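Local structure of alcohol dehydrogenase, zinc-containing (Streptococcus pneumoniae serotype 2, 5YLN) at residues V86-V91 against D121-E126; Y98-K101 against H107-D110; Y138-D143 against E147-L152; T158-G163 against T302-K307; A245-A248 against A253-D256. The protein probably oxidises alcohols to aldehydes or ketones with NAD+ as a zinc-dependent alcohol dehydrogenase. All coordinates share one frame; numbering follows the deposited sequence.

Contact 1 of 5, residues V86-V91 against D121-E126; sequences VLISCV and DGMQAE
I88, the last residue of strand 85-88, meets the tip of M123, which reaches over from the loop between strands 113-114 and 127-129. The methyl CG2 of I88 lies anti to the backbone N, which sets it beside the thioether, 3.6 Å from M123 CE. I88 CB is 3.9 Å from the same CE, so the terminal methyl rests against the branch point of the isoleucine, and the two side chains run alongside each other, pointing opposite ways. V34, I36 and L137 also touch I88, while F116 and T39 touch M123. At S89 the strand has ended, and it is the backbone that takes part: S89 O is 3.6 Å from M123 CE. The side chain of S89 turns its back on the methionine. Its OG accepts from V91 N at 3.1 Å with an N-H...O angle of 169°, an ST turn, and also bonds to T299 OG1. C90 adds a marginal touch, its CA 4.5 Å from M123 CE. The loop following I88 thus carries C90, whose side chain comes within about 6 Å of a bound zinc ion and also lies near the zinc ligand H64, while M123 CE touches the backbone of that loop at S89 O. M123 gets there because its chain stays nearly straight past CG (chi2 -159°, chi3 -170°). No hydrogen bond joins the two segments: the contact itself is one of dispersion, perhaps with a slight electrostatic attraction between the sulfur-bound methyl and the carbonyl oxygen of S89.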
# COMPACT_ATOMS: atom_id res chain seq x y z
N VAL A 86 -22.90 27.41 -6.05
CA VAL A 86 -22.08 26.23 -6.30
C VAL A 86 -21.02 26.00 -5.22
O VAL A 86 -20.61 26.92 -4.51
CB VAL A 86 -21.42 26.28 -7.71
CG1 VAL A 86 -22.50 26.20 -8.81
CG2 VAL A 86 -20.57 27.52 -7.85
N LEU A 87 -20.63 24.74 -5.09
CA LEU A 87 -19.49 24.33 -4.28
C LEU A 87 -18.23 24.31 -5.13
O LEU A 87 -18.25 23.92 -6.30
CB LEU A 87 -19.74 22.94 -3.69
CG LEU A 87 -18.51 22.15 -3.22
CD1 LEU A 87 -18.11 22.47 -1.78
CD2 LEU A 87 -18.70 20.65 -3.43
N ILE A 88 -17.12 24.73 -4.52
CA ILE A 88 -15.82 24.73 -5.18
C ILE A 88 -14.94 23.69 -4.50
O ILE A 88 -14.67 23.79 -3.29
CB ILE A 88 -15.14 26.11 -5.15
CG1 ILE A 88 -16.16 27.23 -5.47
CG2 ILE A 88 -13.99 26.15 -6.15
CD1 ILE A 88 -16.22 28.29 -4.43
N SER A 89 -14.50 22.71 -5.28
CA SER A 89 -13.56 21.71 -4.78
C SER A 89 -12.18 22.32 -4.56
O SER A 89 -11.78 23.27 -5.23
CB SER A 89 -13.48 20.54 -5.79
OG SER A 89 -12.36 19.73 -5.52
N CYS A 90 -11.44 21.76 -3.60
CA CYS A 90 -10.08 22.23 -3.36
C CYS A 90 -9.14 21.87 -4.50
O CYS A 90 -8.03 22.42 -4.57
CB CYS A 90 -9.55 21.68 -2.03
SG CYS A 90 -9.41 19.87 -1.94
N VAL A 91 -9.55 20.99 -5.41
CA VAL A 91 -8.71 20.47 -6.48
C VAL A 91 -9.30 20.89 -7.82
O VAL A 91 -10.49 20.71 -8.06
CB VAL A 91 -8.61 18.93 -6.39
CG1 VAL A 91 -8.13 18.35 -7.71
CG2 VAL A 91 -7.69 18.53 -5.23
N ASP A 121 -4.02 31.92 -6.31
CA ASP A 121 -4.86 32.57 -5.30
C ASP A 121 -5.99 31.66 -4.84
O ASP A 121 -6.65 31.02 -5.65
CB ASP A 121 -5.47 33.88 -5.87
CG ASP A 121 -4.47 35.03 -5.95
OD1 ASP A 121 -3.44 34.99 -5.22
OD2 ASP A 121 -4.72 35.96 -6.73
N GLY A 122 -6.20 31.62 -3.54
CA GLY A 122 -7.21 30.77 -2.96
C GLY A 122 -8.49 31.50 -2.54
O GLY A 122 -8.83 32.56 -3.06
N MET A 123 -9.20 30.91 -1.58
CA MET A 123 -10.62 31.21 -1.37
C MET A 123 -10.89 32.14 -0.21
O MET A 123 -12.04 32.55 -0.03
CB MET A 123 -11.42 29.91 -1.22
CG MET A 123 -11.09 28.86 -2.26
SD MET A 123 -12.43 27.66 -2.41
CE MET A 123 -11.67 26.43 -3.43
N GLN A 124 -9.86 32.54 0.56
CA GLN A 124 -10.05 33.49 1.66
C GLN A 124 -9.96 34.92 1.12
O GLN A 124 -9.00 35.66 1.37
CB GLN A 124 -9.03 33.24 2.76
CG GLN A 124 -9.42 32.01 3.56
CD GLN A 124 -8.29 31.39 4.33
OE1 GLN A 124 -7.27 32.02 4.53
NE2 GLN A 124 -8.46 30.15 4.76
N ALA A 125 -11.00 35.27 0.35
CA ALA A 125 -11.13 36.53 -0.35
C ALA A 125 -12.57 36.67 -0.79
O ALA A 125 -13.38 35.75 -0.65
CB ALA A 125 -10.19 36.59 -1.56
N GLU A 126 -12.88 37.83 -1.39
CA GLU A 126 -14.25 38.10 -1.83
C GLU A 126 -14.60 37.34 -3.10
O GLU A 126 -15.72 36.83 -3.24
CB GLU A 126 -14.46 39.59 -2.06
CG GLU A 126 -14.48 40.45 -0.82
CD GLU A 126 -14.65 41.94 -1.17
OE1 GLU A 126 -15.71 42.29 -1.72
OE2 GLU A 126 -13.71 42.74 -0.91

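Contact 2 of 5, residues Y98-K101 against H107-D110; sequences YYCK and HCED. With ZN (zinc ion), chain F.
Y99 leans across the backbone of H107 and ends beside E109. Its CB is 3.4 Å from H107 O, and the ring follows on along the same carbonyl: CG is a little farther off, and CD2 comes within 3.1 Å of H107 O. CD2 also meets the CB of H107 at 3.9 Å. One atom further out, CE2 lies 3.6 Å from E109 OE1, with the carboxylate plane nearly perpendicular to the ring, at 84°; CE2 is the outermost atom of the tyrosine to meet the other segment. Over one face of the Y99 ring lies the neighbouring tyrosine, whose Y98 CD1 stands above the ring centre, and R240 of the second subunit packs against Y99. Behind this aromatic side is the four-cysteine zinc site that distinguishes the structural lobe of many zinc-containing alcohol dehydrogenases: C100 SG binds the zinc ion at 2.2 Å and C108 SG at 2.4 Å, with C94 and C97 completing it. SG of C108 lies anti to its backbone N (chi1 167°), and the CB behind it is 3.5 Å from C100 SG. The same C108 sulfur accepts from D110 N at 3.5 Å, a nearly straight N-H...S bond (167°) that would draw charge from the thiolate and fix the turn after the ligand. The polar ends point to the dimer partner: E109 OE1 forms a salt bridge with R240 of the second subunit, which also makes a cation-pi contact with Y98, and H107 NE2 hydrogen-bonds to N289 of that subunit.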
# COMPACT_ATOMS: atom_id res chain seq x y z
N TYR A 98 -3.74 13.00 -18.84
CA TYR A 98 -3.45 11.61 -18.49
C TYR A 98 -4.07 11.23 -17.15
O TYR A 98 -4.67 10.15 -17.01
CB TYR A 98 -1.93 11.40 -18.50
CG TYR A 98 -1.46 10.02 -18.11
CD1 TYR A 98 -1.29 9.68 -16.78
CD2 TYR A 98 -1.19 9.06 -19.07
CE1 TYR A 98 -0.88 8.42 -16.41
CE2 TYR A 98 -0.76 7.78 -18.71
CZ TYR A 98 -0.61 7.48 -17.38
OH TYR A 98 -0.20 6.23 -16.99
N TYR A 99 -3.96 12.11 -16.14
CA TYR A 99 -4.43 11.74 -14.81
C TYR A 99 -5.91 12.03 -14.62
O TYR A 99 -6.58 11.29 -13.90
CB TYR A 99 -3.58 12.43 -13.73
CG TYR A 99 -2.23 11.78 -13.65
CD1 TYR A 99 -2.13 10.41 -13.38
CD2 TYR A 99 -1.06 12.50 -13.90
CE1 TYR A 99 -0.90 9.79 -13.33
CE2 TYR A 99 0.18 11.89 -13.85
CZ TYR A 99 0.25 10.52 -13.57
OH TYR A 99 1.45 9.89 -13.52
N CYS A 100 -6.43 13.09 -15.24
CA CYS A 100 -7.87 13.35 -15.18
C CYS A 100 -8.66 12.21 -15.82
O CYS A 100 -9.77 11.87 -15.37
CB CYS A 100 -8.21 14.67 -15.87
SG CYS A 100 -7.85 16.15 -14.86
N LYS A 101 -8.13 11.62 -16.89
CA LYS A 101 -8.81 10.48 -17.49
C LYS A 101 -8.90 9.30 -16.53
O LYS A 101 -9.80 8.47 -16.67
CB LYS A 101 -8.10 10.09 -18.79
CG LYS A 101 -8.46 11.02 -19.96
CD LYS A 101 -9.97 10.99 -20.22
CE LYS A 101 -10.34 11.76 -21.47
NZ LYS A 101 -9.47 11.39 -22.61
N HIS A 107 -3.65 14.97 -9.51
CA HIS A 107 -2.42 15.09 -10.28
C HIS A 107 -2.69 15.53 -11.71
O HIS A 107 -1.92 15.20 -12.62
CB HIS A 107 -1.64 13.79 -10.22
CG HIS A 107 -1.14 13.52 -8.83
ND1 HIS A 107 -0.01 14.13 -8.33
CD2 HIS A 107 -1.66 12.78 -7.82
CE1 HIS A 107 0.16 13.75 -7.07
NE2 HIS A 107 -0.82 12.93 -6.74
N CYS A 108 -3.75 16.31 -11.92
CA CYS A 108 -4.01 16.91 -13.23
C CYS A 108 -2.79 17.70 -13.71
O CYS A 108 -2.19 18.46 -12.95
CB CYS A 108 -5.26 17.80 -13.15
SG CYS A 108 -5.47 18.88 -14.58
N GLU A 109 -2.44 17.52 -14.99
CA GLU A 109 -1.20 18.08 -15.55
C GLU A 109 -1.40 19.42 -16.26
O GLU A 109 -0.45 19.93 -16.86
CB GLU A 109 -0.56 17.09 -16.53
CG GLU A 109 -0.24 15.72 -15.92
CD GLU A 109 0.44 14.75 -16.89
OE1 GLU A 109 1.42 14.08 -16.48
OE2 GLU A 109 0.00 14.63 -18.06
N ASP A 110 -2.60 20.00 -16.23
CA ASP A 110 -2.90 21.23 -16.96
C ASP A 110 -3.62 22.18 -15.99
O ASP A 110 -4.85 22.14 -15.90
CB ASP A 110 -3.73 20.93 -18.19
CG ASP A 110 -4.24 22.17 -18.88
OD1 ASP A 110 -3.63 23.25 -18.70
OD2 ASP A 110 -5.27 22.07 -19.59
ZN ZN F . -6.23 17.14 -16.03

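Contact 3 of 5, residues Y138-D143 against E147-L152; sequences YHTPED and EALVML
L149 packs against T140 and P141 in a small apolar contact, burying 111 Å² in all, where the chain leaves strand 137-139 and turns back into helix 146-151. The leucine straddles the two residues with its two methyls. CD1 goes to the threonine, 3.8 Å from T140 CB and 4.0 Å from T140 CG2, and the two side chains cross at a slant. CD2 goes to the proline, 4.3 Å from P141 CD, a looser touch against the ring carbon next to the nitrogen. The rotation of T140 adds CG2 to the contact already made by CB: with chi1 at 55° OG1 sits between the backbone N and the carbonyl carbon, and CG2 falls anti to that carbon, close to the leucine. The hydroxyl makes a weak hydrogen bond to K85 O on the neighbouring strand 85-88. I67 of strand 66-72 also touches L149, so that through I67 and T140 the leucine joins helix 146-151 to the sheet of the catalytic part. The proline, for its part, leans on L306 and E310 of helix 302-310. Across the contact there is no hydrogen bond; only carbon atoms meet, while the polar atom of T140 is used on the strand side, so the touch between turn and helix is apolar.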
# COMPACT_ATOMS: atom_id res chain seq x y z
N TYR A 138 -19.49 22.40 -8.41
CA TYR A 138 -20.64 21.51 -8.28
C TYR A 138 -21.87 22.32 -7.90
O TYR A 138 -21.81 23.16 -6.99
CB TYR A 138 -20.39 20.43 -7.23
CG TYR A 138 -19.33 19.45 -7.67
CD1 TYR A 138 -19.66 18.33 -8.43
CD2 TYR A 138 -18.00 19.66 -7.34
CE1 TYR A 138 -18.70 17.44 -8.83
CE2 TYR A 138 -17.03 18.78 -7.74
CZ TYR A 138 -17.38 17.67 -8.49
OH TYR A 138 -16.43 16.78 -8.90
N HIS A 139 -22.98 22.06 -8.58
CA HIS A 139 -24.23 22.69 -8.22
C HIS A 139 -24.66 22.25 -6.82
O HIS A 139 -24.57 21.07 -6.49
CB HIS A 139 -25.31 22.34 -9.25
CG HIS A 139 -25.12 23.01 -10.57
ND1 HIS A 139 -25.35 24.36 -10.76
CD2 HIS A 139 -24.72 22.52 -11.77
CE1 HIS A 139 -25.10 24.67 -12.01
NE2 HIS A 139 -24.72 23.58 -12.65
N THR A 140 -25.11 23.20 -5.99
CA THR A 140 -25.35 22.68 -4.65
C THR A 140 -26.81 22.27 -4.47
O THR A 140 -27.72 22.98 -4.91
CB THR A 140 -24.99 23.70 -3.59
OG1 THR A 140 -25.69 24.93 -3.83
CG2 THR A 140 -23.48 23.97 -3.59
N PRO A 141 -27.06 21.13 -3.82
CA PRO A 141 -28.44 20.76 -3.47
C PRO A 141 -29.00 21.73 -2.44
O PRO A 141 -28.30 22.15 -1.51
CB PRO A 141 -28.31 19.35 -2.90
CG PRO A 141 -26.95 18.86 -3.31
CD PRO A 141 -26.10 20.09 -3.42
N GLU A 142 -30.28 22.08 -2.59
CA GLU A 142 -30.92 23.01 -1.66
C GLU A 142 -31.20 22.38 -0.30
O GLU A 142 -31.56 23.10 0.63
CB GLU A 142 -32.23 23.55 -2.24
CG GLU A 142 -32.08 24.38 -3.51
CD GLU A 142 -33.35 25.13 -3.89
OE1 GLU A 142 -34.10 25.51 -2.96
OE2 GLU A 142 -33.59 25.34 -5.10
N ASP A 143 -31.04 21.07 -0.16
CA ASP A 143 -31.35 20.38 1.09
C ASP A 143 -30.23 20.49 2.12
O ASP A 143 -30.47 20.24 3.31
CB ASP A 143 -31.64 18.91 0.80
CG ASP A 143 -32.17 18.16 2.01
OD1 ASP A 143 -32.84 18.79 2.86
OD2 ASP A 143 -31.90 16.94 2.12
N GLU A 147 -22.80 25.06 6.03
CA GLU A 147 -21.69 24.53 6.82
C GLU A 147 -21.32 23.13 6.37
O GLU A 147 -20.14 22.77 6.33
CB GLU A 147 -22.05 24.54 8.31
CG GLU A 147 -22.16 25.93 8.92
CD GLU A 147 -23.37 26.71 8.43
OE1 GLU A 147 -23.18 27.86 7.98
OE2 GLU A 147 -24.50 26.17 8.46
N ALA A 148 -22.32 22.31 6.02
CA ALA A 148 -22.02 20.98 5.53
C ALA A 148 -21.40 21.03 4.14
O ALA A 148 -20.50 20.25 3.83
CB ALA A 148 -23.29 20.12 5.52
N LEU A 149 -21.85 21.96 3.29
CA LEU A 149 -21.30 22.03 1.94
C LEU A 149 -19.84 22.47 1.95
O LEU A 149 -19.04 21.96 1.15
CB LEU A 149 -22.15 22.96 1.08
CG LEU A 149 -23.54 22.42 0.76
CD1 LEU A 149 -24.46 23.52 0.21
CD2 LEU A 149 -23.44 21.20 -0.21
N VAL A 150 -19.47 23.42 2.81
CA VAL A 150 -18.07 23.86 2.84
C VAL A 150 -17.15 22.69 3.22
O VAL A 150 -16.01 22.61 2.76
CB VAL A 150 -17.89 25.06 3.79
CG1 VAL A 150 -16.41 25.37 4.02
CG2 VAL A 150 -18.59 26.27 3.22
N MET A 151 -17.64 21.78 4.07
CA MET A 151 -16.86 20.60 4.45
C MET A 151 -16.61 19.67 3.27
O MET A 151 -15.68 18.86 3.31
CB MET A 151 -17.57 19.86 5.59
CG MET A 151 -17.78 20.69 6.89
SD MET A 151 -16.26 21.33 7.66
CE MET A 151 -16.12 22.99 7.01
N LEU A 152 -17.40 19.77 2.21
CA LEU A 152 -17.21 18.92 1.04
C LEU A 152 -16.10 19.43 0.11
O LEU A 152 -15.75 18.73 -0.85
CB LEU A 152 -18.52 18.78 0.27
CG LEU A 152 -19.53 17.79 0.88
CD1 LEU A 152 -20.87 17.93 0.19
CD2 LEU A 152 -19.06 16.35 0.75

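Contact 4 of 5, residues T158-G163 against T302-K307; sequences TGYEIG and TPQLLK
L305 lays a methyl over one face of the Y160 ring. Its CD2 is 4.0 Å from the ring centroid, 30° off the normal, a CH-pi contact, and the same CD2 of L305 is 3.6 Å from Y160 CD2. The ring is approached differently by Q304, whose OE1 comes at the edge, near the ring plane: Q304 OE1 stands 3.7 Å from Y160 CE2 and 3.6 Å from Y160 OH, the amide plane turned steeply against the ring. The phenol hydroxyl finds its hydrogen bond elsewhere, with Y194 OH. Y160 reaches the other helix because CG is anti to its backbone N (chi1 -174°). The two segments run strongly inclined, their N-to-C directions 124° apart and their axes 11.3 Å apart at closest approach. Helix 302-310 follows the last strand of the nucleotide-binding sheet and lies by Y138 of the catalytic sheet, so the contact with helix 157-165 sits where the two parts of the dehydrogenase fold adjoin. Near the first turn of helix 302-310, E161 OE2 is 4.4 Å from T302 N, so the helix start would probably favour the negative charge. The carboxylate is fixed from the chain just before: OE2 bonds to T301 OG1, and OE1 accepts from the backbone N of both S298 and T299. T302 OG1 in turn bonds to T299 O.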
# COMPACT_ATOMS: atom_id res chain seq x y z
N THR A 158 -11.37 14.30 1.75
CA THR A 158 -10.04 13.87 2.19
C THR A 158 -10.15 12.65 3.09
O THR A 158 -9.57 11.59 2.81
CB THR A 158 -9.28 15.02 2.88
OG1 THR A 158 -9.00 16.05 1.93
CG2 THR A 158 -7.92 14.52 3.43
N GLY A 159 -10.92 12.76 4.17
CA GLY A 159 -11.16 11.61 5.04
C GLY A 159 -11.72 10.40 4.30
O GLY A 159 -11.34 9.26 4.58
N TYR A 160 -12.64 10.62 3.35
CA TYR A 160 -13.31 9.50 2.69
C TYR A 160 -12.38 8.82 1.69
O TYR A 160 -12.12 7.62 1.79
CB TYR A 160 -14.60 9.97 2.00
CG TYR A 160 -15.46 8.86 1.39
CD1 TYR A 160 -15.88 7.76 2.16
CD2 TYR A 160 -15.86 8.91 0.06
CE1 TYR A 160 -16.67 6.75 1.61
CE2 TYR A 160 -16.64 7.91 -0.50
CZ TYR A 160 -17.05 6.83 0.28
OH TYR A 160 -17.81 5.84 -0.28
N GLU A 161 -11.85 9.58 0.72
CA GLU A 161 -11.01 8.98 -0.32
C GLU A 161 -9.68 8.49 0.24
O GLU A 161 -9.24 7.38 -0.08
CB GLU A 161 -10.76 10.00 -1.45
CG GLU A 161 -12.03 10.41 -2.18
CD GLU A 161 -11.84 11.58 -3.14
OE1 GLU A 161 -10.69 11.92 -3.48
OE2 GLU A 161 -12.86 12.16 -3.56
N ILE A 162 -9.03 9.30 1.08
CA ILE A 162 -7.67 9.00 1.51
C ILE A 162 -7.60 8.19 2.80
O ILE A 162 -6.68 7.40 2.99
CB ILE A 162 -6.84 10.30 1.64
CG1 ILE A 162 -7.01 11.16 0.38
CG2 ILE A 162 -5.38 9.98 1.97
CD1 ILE A 162 -6.75 10.42 -0.95
N GLY A 163 -8.57 8.34 3.70
CA GLY A 163 -8.60 7.54 4.91
C GLY A 163 -9.47 6.30 4.86
O GLY A 163 -9.13 5.27 5.44
N THR A 302 -16.92 13.51 -4.66
CA THR A 302 -17.85 14.58 -4.30
C THR A 302 -19.30 14.33 -4.73
O THR A 302 -20.20 14.54 -3.90
CB THR A 302 -17.34 15.92 -4.86
OG1 THR A 302 -16.03 16.19 -4.36
CG2 THR A 302 -18.28 17.07 -4.45
N PRO A 303 -19.60 13.88 -5.96
CA PRO A 303 -21.01 13.55 -6.28
C PRO A 303 -21.60 12.46 -5.40
O PRO A 303 -22.78 12.54 -5.01
CB PRO A 303 -20.94 13.08 -7.74
CG PRO A 303 -19.69 13.67 -8.27
CD PRO A 303 -18.73 13.72 -7.13
N GLN A 304 -20.82 11.42 -5.10
CA GLN A 304 -21.34 10.34 -4.26
C GLN A 304 -21.55 10.81 -2.83
O GLN A 304 -22.52 10.42 -2.17
CB GLN A 304 -20.38 9.13 -4.32
CG GLN A 304 -20.78 7.95 -3.43
CD GLN A 304 -19.71 6.84 -3.38
OE1 GLN A 304 -18.51 7.08 -3.60
NE2 GLN A 304 -20.15 5.61 -3.07
N LEU A 305 -20.66 11.68 -2.33
CA LEU A 305 -20.83 12.20 -0.98
C LEU A 305 -22.03 13.13 -0.90
O LEU A 305 -22.75 13.14 0.10
CB LEU A 305 -19.57 12.94 -0.51
CG LEU A 305 -18.29 12.14 -0.29
CD1 LEU A 305 -17.11 13.10 -0.12
CD2 LEU A 305 -18.41 11.23 0.91
N LEU A 306 -22.25 13.94 -1.94
CA LEU A 306 -23.45 14.76 -1.99
C LEU A 306 -24.71 13.90 -1.90
O LEU A 306 -25.64 14.20 -1.14
CB LEU A 306 -23.47 15.59 -3.27
CG LEU A 306 -22.56 16.82 -3.36
CD1 LEU A 306 -22.49 17.26 -4.81
CD2 LEU A 306 -23.08 17.95 -2.47
N LYS A 307 -24.74 12.79 -2.66
CA LYS A 307 -25.88 11.87 -2.58
C LYS A 307 -26.00 11.29 -1.18
O LYS A 307 -27.09 11.29 -0.59
CB LYS A 307 -25.73 10.75 -3.62
CG LYS A 307 -25.91 11.17 -5.09
CD LYS A 307 -26.10 9.90 -5.96
CE LYS A 307 -25.78 10.14 -7.42
NZ LYS A 307 -25.02 8.98 -8.00

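Contact 5 of 5, residues A245-A248 against A253-D256; sequences AIEA and ATFD
T254, in the first turn of helix 252-261, faces the carboxylate of E247 at the end of strand 242-247, the side chains crossing at about a right angle. The model puts the hydroxyl and E247 OE2 implausibly close, so the detail of that approach is doubtful; T254 OG1 has a hydrogen bond to I251 O, which keeps it beside the loop. At F255 the backbone does the touching: E247 CG lies 3.8 Å from F255 N, and E247 OE2 is 3.6 Å from the same nitrogen. The phenyl ring leaves the glutamate and packs on V278, F280 and H274, and on L282 of the second subunit. The glutamate gets under the helix because its chain starts anti to the backbone N (chi1 -157°) and then bends at chi2 (-75°). Its oxygens are gripped by the connecting backbone: OE1 accepts from V249 N, and OE2 from G250 N and, weakly, from I251 N. Buried carboxylate and turn thus satisfy each other, and the start of the helix just beyond would probably help to stabilise the negative charge. Strand, tight loop and helix here form one beta-alpha unit of the parallel, Rossmann-type sheet, the strand lying between 174-178 and 266-270, in the part of the protein expected to bind the coenzyme.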
# COMPACT_ATOMS: atom_id res chain seq x y z
N ALA A 245 -5.72 1.33 9.97
CA ALA A 245 -5.21 2.40 10.83
C ALA A 245 -5.12 3.65 9.97
O ALA A 245 -4.34 3.70 9.01
CB ALA A 245 -3.84 2.04 11.43
N ILE A 246 -5.94 4.63 10.28
CA ILE A 246 -5.99 5.89 9.56
C ILE A 246 -5.11 6.88 10.31
O ILE A 246 -5.44 7.30 11.43
CB ILE A 246 -7.43 6.40 9.44
CG1 ILE A 246 -8.30 5.39 8.68
CG2 ILE A 246 -7.46 7.78 8.80
CD1 ILE A 246 -9.79 5.69 8.72
N GLU A 247 -3.97 7.24 9.71
CA GLU A 247 -3.01 8.20 10.28
C GLU A 247 -3.44 9.60 9.87
O GLU A 247 -3.25 10.00 8.72
CB GLU A 247 -1.60 7.88 9.79
CG GLU A 247 -0.43 8.38 10.66
CD GLU A 247 -0.19 9.89 10.55
OE1 GLU A 247 -0.81 10.59 9.72
OE2 GLU A 247 0.65 10.40 11.31
N ALA A 248 -4.02 10.36 10.80
CA ALA A 248 -4.54 11.69 10.51
C ALA A 248 -3.81 12.77 11.29
O ALA A 248 -4.41 13.72 11.76
CB ALA A 248 -6.05 11.77 10.79
N ALA A 253 5.75 9.95 14.99
CA ALA A 253 5.24 9.15 16.11
C ALA A 253 3.91 8.50 15.75
O ALA A 253 3.70 7.32 16.05
CB ALA A 253 5.08 10.02 17.36
N THR A 254 3.02 9.23 15.10
CA THR A 254 1.74 8.64 14.75
C THR A 254 1.90 7.59 13.66
O THR A 254 1.26 6.54 13.71
CB THR A 254 0.73 9.74 14.35
OG1 THR A 254 1.29 10.57 13.32
CG2 THR A 254 0.38 10.61 15.56
N PHE A 255 2.76 7.84 12.67
CA PHE A 255 3.03 6.78 11.71
C PHE A 255 3.57 5.55 12.41
O PHE A 255 3.20 4.42 12.08
CB PHE A 255 4.00 7.22 10.62
CG PHE A 255 4.35 6.11 9.65
CD1 PHE A 255 3.51 5.82 8.57
CD2 PHE A 255 5.48 5.32 9.84
CE1 PHE A 255 3.81 4.79 7.69
CE2 PHE A 255 5.79 4.29 8.96
CZ PHE A 255 4.94 4.03 7.89
N ASP A 256 4.44 5.76 13.41
CA ASP A 256 5.03 4.64 14.11
C ASP A 256 3.97 3.87 14.90
O ASP A 256 3.98 2.63 14.92
CB ASP A 256 6.13 5.12 15.04
CG ASP A 256 6.80 3.98 15.76
OD1 ASP A 256 7.32 3.07 15.08
OD2 ASP A 256 6.77 3.98 17.01

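How the contacts relate
From the N terminus, contact 1 closes the first loop, and the loop closed by contact 2, with its zinc, lies wholly within it, though the two do not touch. Contact 3 follows in series as a short turn; strands 85-88 and 137-139 are neighbours in one sheet, so contacts 1 and 3 meet directly. Contact 4 spans the longest stretch, from helix 157-165 to helix 302-310, and encloses contact 5. Helix 302-310 packs on L152 and P141 of contact 3, and its T302 meets L87 of contact 1. G163 of contact 4 touches I246 of contact 5, bringing helix 157-165 against the parallel sheet. No two loops cross.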